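Local structure of Polyphosphate:AMP phosphotransferase (Meiothermus ruber H328, 5O6M) at residues K3-Q7 with P223-P228; A35-L39 with N236-H241; V107-V111 with F152-L156. The protein uses inorganic polyphosphate as phosphate donor to convert AMP to ADP and ADP to ATP, and can also act on other nucleoside mono- and diphosphates. The protein carries 1 engineered substitution. All coordinates share one frame. Residue numbers count along the deposited sequence, not the author numbering.

Contact 1: K3-Q7 with P223-P228; sequences KYRVQ and PWYVIP
This contact is a single antiparallel beta bridge by which the N-terminal loop 3-7 docks on strand 224-228, the outermost strand on that side of the parallel sheet of a P-loop kinase fold, within this chain. Arg-5 and Tyr-225 form the bridge as a non-hydrogen-bonded pair, their CA atoms 4.7 Å apart. The hydrogen bonds flank them: Val-226 N donates to Tyr-4 O (3.2 Å, 150° at the hydrogen) and Val-6 N to Trp-224 O (2.9 Å, 151°). Both carbonyls also meet a CA-H group, with Tyr-225 CA 3.2 Å from Tyr-4 O and Arg-5 CA 3.6 Å from Trp-224 O. The other edge of the strand is used by Tyr-225 and Ile-227, whose backbones bond to strand 161-169, so the loop takes the alternate polar groups. Loop 3-7 is no regular strand: Tyr-4 has phi/psi -100/-6, and the chain extends only from Arg-5 (-82/106).

Side chains close the seam. Val-6 (chi1 t) brings CG2 to 3.8 Å from Val-226 CG2 and 4.2 Å from Trp-224 CB; Phe-12 and Ile-214 pack against it too. Arg-5 (chi1-chi3 t, t, p) lays CG 3.7 Å from Pro-223 CB and CB 3.6 Å from Tyr-225 CE1. Tyr-4 (chi1 m, chi2 -70°) is buried, its OH hydrogen-bonded to Tyr-234 and Asp-21, while along the ring its CE1 lies 3.6 Å from Pro-228 CD.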
# COMPACT_ATOMS: atom_id res chain seq x y z
N LYS D 3 -12.57 34.89 -13.44
CA LYS D 3 -13.88 34.57 -13.99
C LYS D 3 -14.12 33.07 -14.17
O LYS D 3 -15.25 32.68 -14.47
CB LYS D 3 -14.04 35.24 -15.35
CG LYS D 3 -12.87 34.97 -16.28
CD LYS D 3 -13.09 35.58 -17.65
CE LYS D 3 -14.26 34.89 -18.32
NZ LYS D 3 -14.46 35.35 -19.72
N TYR D 4 -13.09 32.24 -14.01
CA TYR D 4 -13.25 30.81 -14.20
C TYR D 4 -13.40 30.04 -12.89
O TYR D 4 -13.67 28.84 -12.92
CB TYR D 4 -12.06 30.25 -14.99
CG TYR D 4 -11.95 30.83 -16.38
CD1 TYR D 4 -12.88 30.51 -17.36
CD2 TYR D 4 -10.93 31.72 -16.71
CE1 TYR D 4 -12.79 31.04 -18.64
CE2 TYR D 4 -10.84 32.26 -17.98
CZ TYR D 4 -11.76 31.91 -18.94
OH TYR D 4 -11.67 32.45 -20.21
N ARG D 5 -13.26 30.72 -11.75
CA ARG D 5 -13.40 30.08 -10.44
C ARG D 5 -14.88 30.00 -10.09
O ARG D 5 -15.50 31.01 -9.75
CB ARG D 5 -12.62 30.87 -9.39
CG ARG D 5 -12.49 30.16 -8.06
CD ARG D 5 -11.56 30.90 -7.10
NE ARG D 5 -12.14 32.14 -6.60
CZ ARG D 5 -11.68 33.36 -6.90
NH1 ARG D 5 -10.63 33.50 -7.70
NH2 ARG D 5 -12.28 34.43 -6.40
N VAL D 6 -15.45 28.80 -10.17
CA VAL D 6 -16.85 28.60 -9.81
C VAL D 6 -17.07 29.08 -8.38
O VAL D 6 -16.52 28.50 -7.43
CB VAL D 6 -17.26 27.13 -9.98
CG1 VAL D 6 -18.69 26.91 -9.51
CG2 VAL D 6 -17.11 26.71 -11.44
N GLN D 7 -17.89 30.12 -8.22
CA GLN D 7 -18.11 30.68 -6.90
C GLN D 7 -18.87 29.69 -6.02
O GLN D 7 -19.68 28.90 -6.51
CB GLN D 7 -18.91 31.98 -7.01
CG GLN D 7 -18.20 33.08 -7.78
CD GLN D 7 -16.90 33.50 -7.13
OE1 GLN D 7 -16.70 33.29 -5.93
NE2 GLN D 7 -16.01 34.10 -7.91
N PRO D 223 -11.68 25.15 -4.84
CA PRO D 223 -12.44 25.70 -5.97
C PRO D 223 -12.38 24.82 -7.20
O PRO D 223 -11.39 24.13 -7.47
CB PRO D 223 -11.73 27.04 -6.22
CG PRO D 223 -10.32 26.78 -5.81
CD PRO D 223 -10.43 25.87 -4.60
N TRP D 224 -13.48 24.85 -7.96
CA TRP D 224 -13.51 24.31 -9.32
C TRP D 224 -13.22 25.43 -10.31
O TRP D 224 -13.70 26.55 -10.16
CB TRP D 224 -14.87 23.69 -9.63
CG TRP D 224 -15.01 22.26 -9.21
CD1 TRP D 224 -15.62 21.80 -8.08
CD2 TRP D 224 -14.55 21.10 -9.92
NE1 TRP D 224 -15.57 20.43 -8.04
CE2 TRP D 224 -14.91 19.97 -9.15
CE3 TRP D 224 -13.86 20.91 -11.12
CZ2 TRP D 224 -14.61 18.67 -9.55
CZ3 TRP D 224 -13.56 19.62 -11.52
CH2 TRP D 224 -13.94 18.51 -10.73
N TYR D 225 -12.44 25.10 -11.34
CA TYR D 225 -12.23 25.99 -12.48
C TYR D 225 -12.77 25.31 -13.72
O TYR D 225 -12.40 24.17 -14.02
CB TYR D 225 -10.75 26.32 -12.67
CG TYR D 225 -10.15 27.07 -11.51
CD1 TYR D 225 -10.19 28.46 -11.45
CD2 TYR D 225 -9.52 26.39 -10.47
CE1 TYR D 225 -9.63 29.15 -10.39
CE2 TYR D 225 -8.95 27.07 -9.41
CZ TYR D 225 -9.01 28.44 -9.37
OH TYR D 225 -8.45 29.11 -8.31
N VAL D 226 -13.66 26.00 -14.43
CA VAL D 226 -14.13 25.54 -15.73
C VAL D 226 -13.18 26.10 -16.78
O VAL D 226 -12.98 27.32 -16.86
CB VAL D 226 -15.58 25.98 -15.99
CG1 VAL D 226 -16.02 25.54 -17.38
CG2 VAL D 226 -16.50 25.40 -14.93
N ILE D 227 -12.59 25.22 -17.57
CA ILE D 227 -11.54 25.56 -18.52
C ILE D 227 -12.12 25.42 -19.93
O ILE D 227 -12.42 24.29 -20.36
CB ILE D 227 -10.29 24.69 -18.35
CG1 ILE D 227 -9.78 24.76 -16.90
CG2 ILE D 227 -9.21 25.09 -19.35
CD1 ILE D 227 -9.37 26.15 -16.47
N PRO D 228 -12.32 26.51 -20.67
CA PRO D 228 -12.68 26.37 -22.09
C PRO D 228 -11.60 25.56 -22.78
O PRO D 228 -10.45 25.99 -22.87
CB PRO D 228 -12.72 27.82 -22.59
CG PRO D 228 -12.89 28.66 -21.36
CD PRO D 228 -12.17 27.92 -20.27

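Contact 2: A35-L39 with N236-H241; sequences ALAVL and NWLVSH
Here two helices of the alpha/beta P-loop kinase fold pack side by side, helix 29-53 lying against helix 232-249, which itself rests on strands 161-169 and 224-228 through Val-239. The segments run roughly parallel: axes 9.4 Å apart at closest, crossing at 30°, with CA pairs Leu-36/Trp-237 at 5.2 Å and Leu-39/Ser-240 at 6.4 Å. No hydrogen bond joins them; the fit depends on rotamers. Trp-237 (chi1 t, chi2 84°) leaves its helix sideways, and its indole then comes close to helix 29-53, so that its CD1 lies 3.9 Å from Ala-35 CB and 3.7 Å from Leu-39 CD1. Leu-39 (m, t) reaches on with CD1 to 4.0 Å from His-241 CB. Leu-36 (t, p) bends its end into the interface, CD2 4.0 Å from Asn-236 CB, and also touches Val-76 of helix 70-77, making a three-helix junction. Ser-240 (chi1 m) turns its hydroxyl back on its own helix, where OG donates to Asn-236 O at 2.6 Å, and Leu-36 CD1 packs 3.2 Å from that OG.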
# COMPACT_ATOMS: atom_id res chain seq x y z
N ALA D 35 3.57 32.72 -24.43
CA ALA D 35 3.27 32.91 -23.01
C ALA D 35 3.23 31.57 -22.28
O ALA D 35 3.66 31.48 -21.12
CB ALA D 35 1.95 33.66 -22.85
N LEU D 36 2.74 30.52 -22.94
CA LEU D 36 2.75 29.20 -22.32
C LEU D 36 4.17 28.77 -22.00
O LEU D 36 4.43 28.21 -20.92
CB LEU D 36 2.06 28.19 -23.24
CG LEU D 36 2.07 26.73 -22.78
CD1 LEU D 36 1.31 26.58 -21.47
CD2 LEU D 36 1.47 25.83 -23.85
N ALA D 37 5.10 29.00 -22.93
CA ALA D 37 6.50 28.67 -22.67
C ALA D 37 7.04 29.44 -21.47
O ALA D 37 7.82 28.90 -20.68
CB ALA D 37 7.34 28.96 -23.92
N VAL D 38 6.65 30.71 -21.33
CA VAL D 38 7.10 31.50 -20.18
C VAL D 38 6.52 30.93 -18.89
O VAL D 38 7.22 30.81 -17.88
CB VAL D 38 6.71 32.98 -20.38
CG1 VAL D 38 6.99 33.77 -19.11
CG2 VAL D 38 7.46 33.57 -21.56
N LEU D 39 5.23 30.59 -18.89
CA LEU D 39 4.61 30.03 -17.70
C LEU D 39 5.21 28.67 -17.37
O LEU D 39 5.41 28.34 -16.19
CB LEU D 39 3.10 29.92 -17.89
CG LEU D 39 2.29 31.21 -17.85
CD1 LEU D 39 0.89 30.98 -18.39
CD2 LEU D 39 2.24 31.76 -16.43
N ASN D 236 -4.29 24.73 -22.39
CA ASN D 236 -2.96 24.59 -21.80
C ASN D 236 -2.49 25.90 -21.18
O ASN D 236 -1.90 25.90 -20.09
CB ASN D 236 -1.97 24.11 -22.86
CG ASN D 236 -2.34 22.75 -23.42
OD1 ASN D 236 -3.04 21.96 -22.78
ND2 ASN D 236 -1.88 22.47 -24.64
N TRP D 237 -2.72 27.03 -21.86
CA TRP D 237 -2.28 28.31 -21.30
C TRP D 237 -3.04 28.65 -20.02
O TRP D 237 -2.44 29.06 -19.02
CB TRP D 237 -2.46 29.44 -22.32
CG TRP D 237 -2.17 30.78 -21.70
CD1 TRP D 237 -0.94 31.37 -21.54
CD2 TRP D 237 -3.12 31.68 -21.10
NE1 TRP D 237 -1.07 32.58 -20.90
CE2 TRP D 237 -2.40 32.79 -20.62
CE3 TRP D 237 -4.51 31.65 -20.93
CZ2 TRP D 237 -3.02 33.87 -19.98
CZ3 TRP D 237 -5.12 32.72 -20.29
CH2 TRP D 237 -4.37 33.81 -19.83
N LEU D 238 -4.37 28.50 -20.04
CA LEU D 238 -5.17 28.91 -18.90
C LEU D 238 -4.88 28.05 -17.67
O LEU D 238 -4.69 28.57 -16.57
CB LEU D 238 -6.66 28.85 -19.25
CG LEU D 238 -7.59 29.34 -18.14
CD1 LEU D 238 -7.19 30.72 -17.66
CD2 LEU D 238 -9.04 29.33 -18.61
N VAL D 239 -4.82 26.73 -17.85
CA VAL D 239 -4.47 25.86 -16.74
C VAL D 239 -3.10 26.23 -16.19
O VAL D 239 -2.89 26.29 -14.98
CB VAL D 239 -4.53 24.38 -17.16
CG1 VAL D 239 -3.91 23.50 -16.09
CG2 VAL D 239 -5.98 23.96 -17.40
N SER D 240 -2.14 26.48 -17.09
CA SER D 240 -0.80 26.87 -16.65
C SER D 240 -0.84 28.15 -15.82
O SER D 240 -0.20 28.24 -14.77
CB SER D 240 0.12 27.03 -17.85
OG SER D 240 0.22 25.82 -18.58
N HIS D 241 -1.58 29.16 -16.28
CA HIS D 241 -1.63 30.42 -15.56
C HIS D 241 -2.20 30.23 -14.16
O HIS D 241 -1.61 30.69 -13.17
CB HIS D 241 -2.45 31.46 -16.32
CG HIS D 241 -2.65 32.73 -15.56
ND1 HIS D 241 -1.66 33.69 -15.43
CD2 HIS D 241 -3.72 33.20 -14.88
CE1 HIS D 241 -2.12 34.69 -14.70
NE2 HIS D 241 -3.37 34.42 -14.36

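Contact 3: V107-V111 with F152-L156; sequences VHQQV and FERML
Residues 107-111 run from the end region of the short helix 105-108 into a type I turn, His-108 to Val-111, with Gln-110 N bonded to Val-107 O (3.0 Å) and Val-111 N to His-108 O (3.2 Å). Residues 152-156 are regular helix, Leu-156 N bonding to Phe-152 O at 3.1 Å. The backbones stay well apart (CA-CA 9.0 Å for His-108/Phe-152, 8.7 Å for Val-111/Leu-156), so side chains alone bridge the gap. His-108 (chi1 -159°) receives the edge of Phe-152 (chi1 t) on its ring face: centroids 5.0 Å apart, planes at 74°, His-108 CG to Phe-152 CE1 3.7 Å. Met-155 CE comes 4.0 Å from His-108 CE1. Val-111 CG1 also touches Phe-152 CZ (4.3 Å) and Leu-156 CD2 (4.2 Å). Both imidazole nitrogens of His-108 bond to a second subunit, ND1 to ND1 of its His-108 and NE2 to its Asp-102. The arrangement is thus a T-shaped aromatic pair backing a subunit interface.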
# COMPACT_ATOMS: atom_id res chain seq x y z
N VAL D 107 -8.81 6.56 -3.16
CA VAL D 107 -8.38 7.91 -3.53
C VAL D 107 -7.55 8.53 -2.42
O VAL D 107 -6.51 9.16 -2.68
CB VAL D 107 -9.60 8.79 -3.87
CG1 VAL D 107 -9.16 10.21 -4.17
CG2 VAL D 107 -10.37 8.22 -5.05
N HIS D 108 -7.98 8.38 -1.16
CA HIS D 108 -7.23 8.96 -0.05
C HIS D 108 -5.79 8.46 -0.02
O HIS D 108 -4.87 9.22 0.31
CB HIS D 108 -7.92 8.65 1.28
CG HIS D 108 -7.54 9.58 2.39
ND1 HIS D 108 -8.21 9.62 3.59
CD2 HIS D 108 -6.56 10.51 2.47
CE1 HIS D 108 -7.65 10.53 4.37
NE2 HIS D 108 -6.66 11.09 3.71
N GLN D 109 -5.59 7.18 -0.36
CA GLN D 109 -4.26 6.60 -0.37
C GLN D 109 -3.29 7.40 -1.22
O GLN D 109 -2.08 7.43 -0.94
CB GLN D 109 -4.33 5.15 -0.88
CG GLN D 109 -2.99 4.49 -1.09
CD GLN D 109 -2.19 4.39 0.18
OE1 GLN D 109 -2.73 4.11 1.25
NE2 GLN D 109 -0.88 4.61 0.08
N GLN D 110 -3.79 8.07 -2.25
CA GLN D 110 -2.97 8.69 -3.27
C GLN D 110 -2.72 10.18 -3.06
O GLN D 110 -2.07 10.80 -3.90
CB GLN D 110 -3.60 8.48 -4.66
CG GLN D 110 -3.79 7.02 -5.05
CD GLN D 110 -2.47 6.33 -5.31
OE1 GLN D 110 -1.45 6.99 -5.53
NE2 GLN D 110 -2.47 5.00 -5.32
N VAL D 111 -3.21 10.77 -1.97
CA VAL D 111 -3.09 12.21 -1.77
C VAL D 111 -1.61 12.60 -1.77
O VAL D 111 -0.75 11.77 -1.43
CB VAL D 111 -3.77 12.67 -0.47
CG1 VAL D 111 -5.24 12.28 -0.47
CG2 VAL D 111 -3.05 12.09 0.74
N PHE D 152 -14.36 15.81 2.92
CA PHE D 152 -13.06 15.21 2.65
C PHE D 152 -12.06 16.26 2.18
O PHE D 152 -10.93 16.34 2.68
CB PHE D 152 -13.20 14.09 1.62
CG PHE D 152 -11.89 13.51 1.17
CD1 PHE D 152 -11.03 12.91 2.07
CD2 PHE D 152 -11.53 13.54 -0.17
CE1 PHE D 152 -9.83 12.37 1.66
CE2 PHE D 152 -10.33 13.00 -0.59
CZ PHE D 152 -9.48 12.41 0.32
N GLU D 153 -12.47 17.09 1.22
CA GLU D 153 -11.57 18.13 0.73
C GLU D 153 -11.35 19.22 1.77
O GLU D 153 -10.25 19.79 1.83
CB GLU D 153 -12.12 18.71 -0.58
CG GLU D 153 -12.07 17.71 -1.74
CD GLU D 153 -12.67 18.24 -3.03
OE1 GLU D 153 -13.12 19.41 -3.03
OE2 GLU D 153 -12.68 17.49 -4.03
N ARG D 154 -12.36 19.52 2.60
CA ARG D 154 -12.14 20.47 3.68
C ARG D 154 -11.05 20.00 4.63
O ARG D 154 -10.19 20.78 5.04
CB ARG D 154 -13.43 20.72 4.45
CG ARG D 154 -13.21 21.63 5.66
CD ARG D 154 -14.33 21.53 6.68
NE ARG D 154 -15.61 21.97 6.14
CZ ARG D 154 -16.04 23.23 6.22
NH1 ARG D 154 -15.29 24.14 6.82
NH2 ARG D 154 -17.21 23.57 5.71
N MET D 155 -11.08 18.71 4.99
CA MET D 155 -10.05 18.17 5.87
C MET D 155 -8.68 18.25 5.21
O MET D 155 -7.70 18.65 5.85
CB MET D 155 -10.41 16.72 6.24
CG MET D 155 -9.42 16.02 7.16
SD MET D 155 -8.05 15.29 6.24
CE MET D 155 -8.93 14.28 5.05
N LEU D 156 -8.59 17.87 3.94
CA LEU D 156 -7.32 17.97 3.21
C LEU D 156 -6.76 19.38 3.25
O LEU D 156 -5.57 19.58 3.50
CB LEU D 156 -7.51 17.51 1.77
CG LEU D 156 -7.71 16.01 1.54
CD1 LEU D 156 -7.82 15.73 0.06
CD2 LEU D 156 -6.54 15.24 2.14

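In chain order 3-7, 35-39, 107-111, 152-156, 223-228, 236-241, contacts 1 and 2 interlock around contact 3. Contacts 1 and 2, centres about 16 Å apart, use successive elements, strand 224-228 and helix 232-249 respectively, and touch: Leu-238 CD2 is 3.5 Å from Tyr-4 CE2. The centre of contact 3 lies about 21 Å from that of contact 1 and about 27 Å from that of contact 2. Contacts 2 and 3 lie on opposite sides of the chain's centre with the parallel sheet between; consistent with this, Val-239 packs on Phe-166 and Leu-168 of strand 161-169, Leu-156 on its Ile-163. Together they sample a sheet edge and two opposite helical layers, one meeting a second subunit.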